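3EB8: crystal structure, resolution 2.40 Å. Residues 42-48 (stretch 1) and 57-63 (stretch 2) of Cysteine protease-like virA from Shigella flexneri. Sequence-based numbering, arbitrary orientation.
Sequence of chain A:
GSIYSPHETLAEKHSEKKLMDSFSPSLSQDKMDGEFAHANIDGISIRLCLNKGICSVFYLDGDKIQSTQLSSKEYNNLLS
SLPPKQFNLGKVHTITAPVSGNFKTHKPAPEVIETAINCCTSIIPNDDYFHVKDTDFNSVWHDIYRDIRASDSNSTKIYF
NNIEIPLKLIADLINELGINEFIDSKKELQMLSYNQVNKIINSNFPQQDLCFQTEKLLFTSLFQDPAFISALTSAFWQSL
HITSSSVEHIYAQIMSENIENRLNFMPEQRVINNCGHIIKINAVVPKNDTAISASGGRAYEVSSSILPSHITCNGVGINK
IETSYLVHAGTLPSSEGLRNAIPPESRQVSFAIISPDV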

# COMPACT_ATOMS: atom_id res chain seq x y z
N ASP A 42 14.73 -23.31 -3.85
CA ASP A 42 15.71 -24.37 -3.67
C ASP A 42 15.87 -25.27 -4.89
O ASP A 42 15.78 -26.49 -4.78
CB ASP A 42 15.35 -25.19 -2.44
CG ASP A 42 14.93 -24.32 -1.26
OD1 ASP A 42 15.49 -23.21 -1.09
OD2 ASP A 42 14.03 -24.73 -0.50
N GLY A 43 16.14 -24.66 -6.04
CA GLY A 43 16.43 -25.41 -7.25
C GLY A 43 15.27 -25.39 -8.23
O GLY A 43 15.43 -25.56 -9.44
N ILE A 44 14.08 -25.17 -7.70
CA ILE A 44 12.89 -25.12 -8.53
C ILE A 44 12.45 -23.67 -8.77
O ILE A 44 12.78 -22.76 -8.00
CB ILE A 44 11.75 -25.91 -7.89
CG1 ILE A 44 12.11 -27.40 -7.92
CG2 ILE A 44 10.44 -25.66 -8.62
CD1 ILE A 44 10.94 -28.30 -7.82
N SER A 45 11.74 -23.46 -9.86
CA SER A 45 11.29 -22.14 -10.20
C SER A 45 9.90 -22.23 -10.79
O SER A 45 9.64 -23.09 -11.62
CB SER A 45 12.23 -21.50 -11.21
OG SER A 45 11.84 -20.17 -11.47
N ILE A 46 9.02 -21.36 -10.35
CA ILE A 46 7.69 -21.28 -10.92
C ILE A 46 7.54 -19.91 -11.57
O ILE A 46 7.89 -18.90 -10.98
CB ILE A 46 6.59 -21.51 -9.86
CG1 ILE A 46 6.77 -22.86 -9.18
CG2 ILE A 46 5.22 -21.50 -10.49
CD1 ILE A 46 7.73 -22.85 -8.02
N ARG A 47 7.05 -19.89 -12.80
CA ARG A 47 6.82 -18.65 -13.49
C ARG A 47 5.35 -18.53 -13.82
O ARG A 47 4.74 -19.48 -14.33
CB ARG A 47 7.65 -18.57 -14.77
CG ARG A 47 9.09 -18.97 -14.59
CD ARG A 47 9.80 -18.05 -13.61
NE ARG A 47 11.22 -18.40 -13.54
CZ ARG A 47 12.12 -18.05 -14.45
NH1 ARG A 47 11.74 -17.33 -15.50
NH2 ARG A 47 13.38 -18.41 -14.30
N LEU A 48 4.77 -17.37 -13.55
CA LEU A 48 3.38 -17.12 -13.87
C LEU A 48 3.32 -16.16 -15.04
O LEU A 48 3.85 -15.05 -14.96
CB LEU A 48 2.68 -16.51 -12.67
CG LEU A 48 2.94 -17.27 -11.38
CD1 LEU A 48 2.26 -16.58 -10.19
CD2 LEU A 48 2.47 -18.70 -11.51
N VAL A 57 1.04 -21.40 -16.00
CA VAL A 57 2.04 -21.63 -14.97
C VAL A 57 3.14 -22.53 -15.51
O VAL A 57 2.88 -23.59 -16.07
CB VAL A 57 1.41 -22.30 -13.75
CG1 VAL A 57 2.45 -22.42 -12.64
CG2 VAL A 57 0.18 -21.50 -13.30
N PHE A 58 4.38 -22.09 -15.34
CA PHE A 58 5.52 -22.86 -15.80
C PHE A 58 6.33 -23.37 -14.62
O PHE A 58 6.70 -22.61 -13.71
CB PHE A 58 6.39 -22.02 -16.72
CG PHE A 58 5.75 -21.71 -18.03
CD1 PHE A 58 4.82 -20.68 -18.14
CD2 PHE A 58 6.07 -22.44 -19.16
CE1 PHE A 58 4.23 -20.39 -19.35
CE2 PHE A 58 5.48 -22.15 -20.38
CZ PHE A 58 4.56 -21.12 -20.47
N TYR A 59 6.60 -24.66 -14.63
CA TYR A 59 7.35 -25.30 -13.57
C TYR A 59 8.72 -25.70 -14.10
O TYR A 59 8.84 -26.57 -14.96
CB TYR A 59 6.59 -26.51 -13.04
CG TYR A 59 5.22 -26.19 -12.50
CD1 TYR A 59 4.09 -26.26 -13.32
CD2 TYR A 59 5.04 -25.82 -11.18
CE1 TYR A 59 2.82 -25.97 -12.82
CE2 TYR A 59 3.79 -25.53 -10.67
CZ TYR A 59 2.69 -25.61 -11.49
OH TYR A 59 1.45 -25.31 -10.96
N LEU A 60 9.76 -25.06 -13.59
CA LEU A 60 11.12 -25.34 -14.02
C LEU A 60 11.91 -26.14 -12.97
O LEU A 60 12.37 -25.58 -11.97
CB LEU A 60 11.86 -24.04 -14.33
CG LEU A 60 11.48 -23.28 -15.62
CD1 LEU A 60 9.98 -23.19 -15.80
CD2 LEU A 60 12.10 -21.89 -15.63
N ASP A 61 12.05 -27.44 -13.20
CA ASP A 61 12.94 -28.25 -12.37
C ASP A 61 14.18 -28.51 -13.18
O ASP A 61 14.27 -29.54 -13.86
CB ASP A 61 12.30 -29.57 -11.95
CG ASP A 61 13.08 -30.29 -10.84
OD1 ASP A 61 12.52 -31.22 -10.21
OD2 ASP A 61 14.25 -29.91 -10.59
N GLY A 62 15.12 -27.57 -13.13
CA GLY A 62 16.40 -27.73 -13.80
C GLY A 62 16.36 -27.61 -15.31
O GLY A 62 16.99 -26.73 -15.89
N ASP A 63 15.62 -28.51 -15.96
CA ASP A 63 15.59 -28.59 -17.42
C ASP A 63 14.28 -29.16 -17.96
O ASP A 63 14.07 -29.23 -19.17
CB ASP A 63 16.76 -29.43 -17.93
CG ASP A 63 16.80 -30.81 -17.29
OD1 ASP A 63 15.76 -31.27 -16.77
OD2 ASP A 63 17.88 -31.44 -17.31

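Two neighbouring antiparallel strands meet here, one starting at Ile44, the other running through Val57 to Leu60, with 163° between their N-to-C directions. Ser45 and Arg47 form the hydrogen-bonded pairs of the register, with Leu60 and Phe58.

Asp42 lies beyond reach of the other stretch. Gly43 has no side chain to offer and meets stretch 2 through its backbone. Its phi of 106° and psi of -24° suit glycine, because a CB would be jammed against the carbonyl O of Asp42.

Ile44 begins the strand. Ile44 CA approaches Leu60 O at 3.5 Å in a CA-H...O contact. Its side chain lies on the same face as Asp61, but the contact is slight, with Ile44 CD1 4.1 Å from Asp61 OD1.

Ser45 pairs with Leu60 through two backbone hydrogen bonds. Ser45 N donates to Leu60 O at 3.1 Å, with a bent angle of 142°. Leu60 N donates to Ser45 O at 2.8 Å and is nearly straight at 170°. The two side chains leave the sheet on the same face, with Ser45 CB 4.0 Å from Leu60 CB. The Ser45 hydroxyl also accepts a bond within its own strand: Arg47 NE donates to Ser45 OG at 2.8 Å. Alternate residues of a strand share a face, which makes this bond possible.

Ile46 turns to the other face, along with Tyr59 and Val57. Ile46 CG2 packs against Val57 CG1 at 3.6 Å, and Ile46 CG1 lies 4.0 Å from Tyr59 CD2. The isoleucine thus touches two successive side chains on its face of the partner strand. In the backbone, Ile46 CA approaches Phe58 O at 3.2 Å in another CA-H...O contact.

Arg47 repeats the pattern of Ser45, now with Phe58. Arg47 N donates to Phe58 O at 2.9 Å and 164°, and Phe58 N donates to Arg47 O at 2.8 Å and 170°. Both bonds are short and close to straight. Arg47 O also receives a CA-H...O contact from Val57 CA at 3.5 Å. The arginine side chain bends back along its strand, and Leu60 CD2 lies over one face of the guanidinium, 3.9 Å from Arg47 NH2. With this methyl over one face, the flat group has some apolar cover there, while NE is hydrogen-bonded to Ser45 OG. NH1 is hydrogen-bonded elsewhere in the structure.

Leu48 is buried and shares its face with Ile46. Leu48 CD2 comes within 3.9 Å of Val57 CG1, the same methyl that meets Ile46. Val57 therefore joins the two side chains in one apolar patch.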